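Local coordinates for aminotransferase, class I (Staphylococcus aureus, PDB 2O1B), which probably transfers amino groups between amino acids and 2-oxo acids, with aspartate as a likely substrate, using bound pyridoxal-5'-phosphate as cofactor, at residues L137-G142 and Y186-N191. Residues are numbered along the deposited sequence; the frame is centred on the assembly and turned at random.
Sequences LLPDPG and YLTYPN
With chi1 at -76°, the ring of Tyr186 stands beside its own backbone N and anti to its carbonyl carbon, which lays it alongside Leu138, whose side chain points the same way. The Leu138 branch CD1 does the touching, 3.6 Å from Tyr186 CD1, and it meets the ring obliquely. At the ring's edge, near its plane, sits Leu137 O, which accepts a hydrogen bond from Tyr186 N at 3.0 Å; an N-H...O angle of 166° shows a straight bond. Leu137 is also bonded through its backbone to Leu184, as expected for adjacent parallel strands. Strands 135-140 and 182-187 belong to the central sheet of the large domain of a fold-type I, PLP-dependent aminotransferase, where 135-140 lies between 182-187 and 156-161. Two residues past Leu137, the parallel ladder would call for an N-H aimed at Tyr186 O, but Pro139 has none; its CG and CD lie against that oxygen instead, at 3.3 and 3.4 Å. This buried carbonyl finds no hydrogen-bond partner in the model. Pro139 CD also packs on Tyr186 CB at 4.0 Å. The chain then reaches the PLP pocket at Thr188, which touches the cofactor. Its OG1 lies 4.1 Å from Pro139 CG and is hydrogen-bonded to Tyr146 OH, while the Tyr146 ring stacks on Tyr186. At the far end, the Asn191 side-chain amide approaches the carbonyl of Pro141, which follows a cis peptide bond.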
loop_
_atom_site.group_PDB
_atom_site.type_symbol
_atom_site.label_atom_id
_atom_site.label_comp_id
_atom_site.label_asym_id
_atom_site.label_seq_id
_atom_site.Cartn_x
_atom_site.Cartn_y
_atom_site.Cartn_z
ATOM N N LEU A 137 2.703 21.802 9.096
ATOM C CA LEU A 137 1.628 22.215 10.003
ATOM C C LEU A 137 0.507 21.188 10.026
ATOM O O LEU A 137 -0.005 20.819 8.977
ATOM C CB LEU A 137 1.082 23.587 9.609
ATOM C CG LEU A 137 2.015 24.734 9.996
ATOM C CD1 LEU A 137 1.599 26.020 9.313
ATOM C CD2 LEU A 137 1.985 24.908 11.510
ATOM N N LEU A 138 0.153 20.746 11.238
ATOM C CA LEU A 138 -0.863 19.724 11.472
ATOM C C LEU A 138 -2.025 20.249 12.340
ATOM O O LEU A 138 -1.790 20.772 13.429
ATOM C CB LEU A 138 -0.204 18.518 12.165
ATOM C CG LEU A 138 0.285 17.308 11.344
ATOM C CD1 LEU A 138 0.638 17.581 9.885
ATOM C CD2 LEU A 138 1.381 16.520 12.016
ATOM N N PRO A 139 -3.285 20.089 11.874
ATOM C CA PRO A 139 -4.425 20.616 12.635
ATOM C C PRO A 139 -4.496 20.044 14.047
ATOM O O PRO A 139 -4.406 18.823 14.239
ATOM C CB PRO A 139 -5.645 20.145 11.827
ATOM C CG PRO A 139 -5.141 19.885 10.482
ATOM C CD PRO A 139 -3.721 19.416 10.639
ATOM N N ASP A 140 -4.631 20.941 15.022
ATOM C CA ASP A 140 -4.816 20.580 16.427
ATOM C C ASP A 140 -6.069 21.295 16.935
ATOM O O ASP A 140 -6.038 22.510 17.117
ATOM C CB ASP A 140 -3.588 21.015 17.227
ATOM C CG ASP A 140 -3.653 20.600 18.693
ATOM O OD1 ASP A 140 -4.694 20.046 19.135
ATOM O OD2 ASP A 140 -2.647 20.834 19.399
ATOM N N PRO A 141 -7.178 20.551 17.166
ATOM C CA PRO A 141 -7.320 19.106 17.090
ATOM C C PRO A 141 -7.547 18.668 15.667
ATOM O O PRO A 141 -8.304 19.296 14.941
ATOM C CB PRO A 141 -8.585 18.821 17.917
ATOM C CG PRO A 141 -9.066 20.157 18.431
ATOM C CD PRO A 141 -8.452 21.178 17.549
ATOM N N GLY A 142 -6.892 17.587 15.274
ATOM C CA GLY A 142 -6.974 17.128 13.905
ATOM C C GLY A 142 -6.702 15.647 13.820
ATOM O O GLY A 142 -6.523 14.981 14.834
ATOM N N TYR A 186 -1.437 20.342 6.342
ATOM C CA TYR A 186 -2.649 19.538 6.219
ATOM C C TYR A 186 -3.852 20.331 6.678
ATOM O O TYR A 186 -3.800 21.032 7.700
ATOM C CB TYR A 186 -2.552 18.256 7.035
ATOM C CG TYR A 186 -1.681 17.212 6.416
ATOM C CD1 TYR A 186 -0.302 17.354 6.396
ATOM C CD2 TYR A 186 -2.234 16.066 5.848
ATOM C CE1 TYR A 186 0.510 16.385 5.824
ATOM C CE2 TYR A 186 -1.425 15.088 5.285
ATOM C CZ TYR A 186 -0.058 15.256 5.275
ATOM O OH TYR A 186 0.752 14.281 4.715
ATOM N N LEU A 187 -4.932 20.218 5.912
ATOM C CA LEU A 187 -6.206 20.784 6.302
ATOM C C LEU A 187 -7.232 19.678 6.150
ATOM O O LEU A 187 -7.055 18.788 5.327
ATOM C CB LEU A 187 -6.563 21.997 5.432
ATOM C CG LEU A 187 -5.674 23.246 5.622
ATOM C CD1 LEU A 187 -6.060 24.360 4.677
ATOM C CD2 LEU A 187 -5.697 23.745 7.080
ATOM N N THR A 188 -8.284 19.734 6.956
ATOM C CA THR A 188 -9.299 18.686 7.000
ATOM C C THR A 188 -10.647 19.318 7.316
ATOM O O THR A 188 -10.899 19.691 8.462
ATOM C CB THR A 188 -8.983 17.655 8.122
ATOM O OG1 THR A 188 -7.568 17.419 8.197
ATOM C CG2 THR A 188 -9.720 16.348 7.887
ATOM N N TYR A 189 -11.488 19.454 6.291
ATOM C CA TYR A 189 -12.853 19.951 6.415
ATOM C C TYR A 189 -13.795 19.133 5.528
ATOM O O TYR A 189 -13.640 19.106 4.309
ATOM C CB TYR A 189 -12.949 21.457 6.106
ATOM C CG TYR A 189 -12.116 22.257 7.078
ATOM C CD1 TYR A 189 -10.825 22.662 6.750
ATOM C CD2 TYR A 189 -12.595 22.538 8.361
ATOM C CE1 TYR A 189 -10.037 23.370 7.667
ATOM C CE2 TYR A 189 -11.822 23.220 9.282
ATOM C CZ TYR A 189 -10.549 23.639 8.929
ATOM O OH TYR A 189 -9.798 24.321 9.845
ATOM N N PRO A 190 -14.772 18.457 6.140
ATOM C CA PRO A 190 -15.045 18.416 7.580
ATOM C C PRO A 190 -13.905 17.855 8.432
ATOM O O PRO A 190 -13.286 16.847 8.056
ATOM C CB PRO A 190 -16.273 17.503 7.670
ATOM C CG PRO A 190 -16.902 17.584 6.339
ATOM C CD PRO A 190 -15.757 17.666 5.380
ATOM N N ASN A 191 -13.631 18.512 9.567
ATOM C CA ASN A 191 -12.536 18.095 10.455
ATOM C C ASN A 191 -12.861 16.845 11.276
ATOM O O ASN A 191 -13.953 16.705 11.824
ATOM C CB ASN A 191 -12.108 19.227 11.402
ATOM C CG ASN A 191 -10.764 18.950 12.098
ATOM O OD1 ASN A 191 -10.501 19.469 13.185
ATOM N ND2 ASN A 191 -9.906 18.156 11.460
#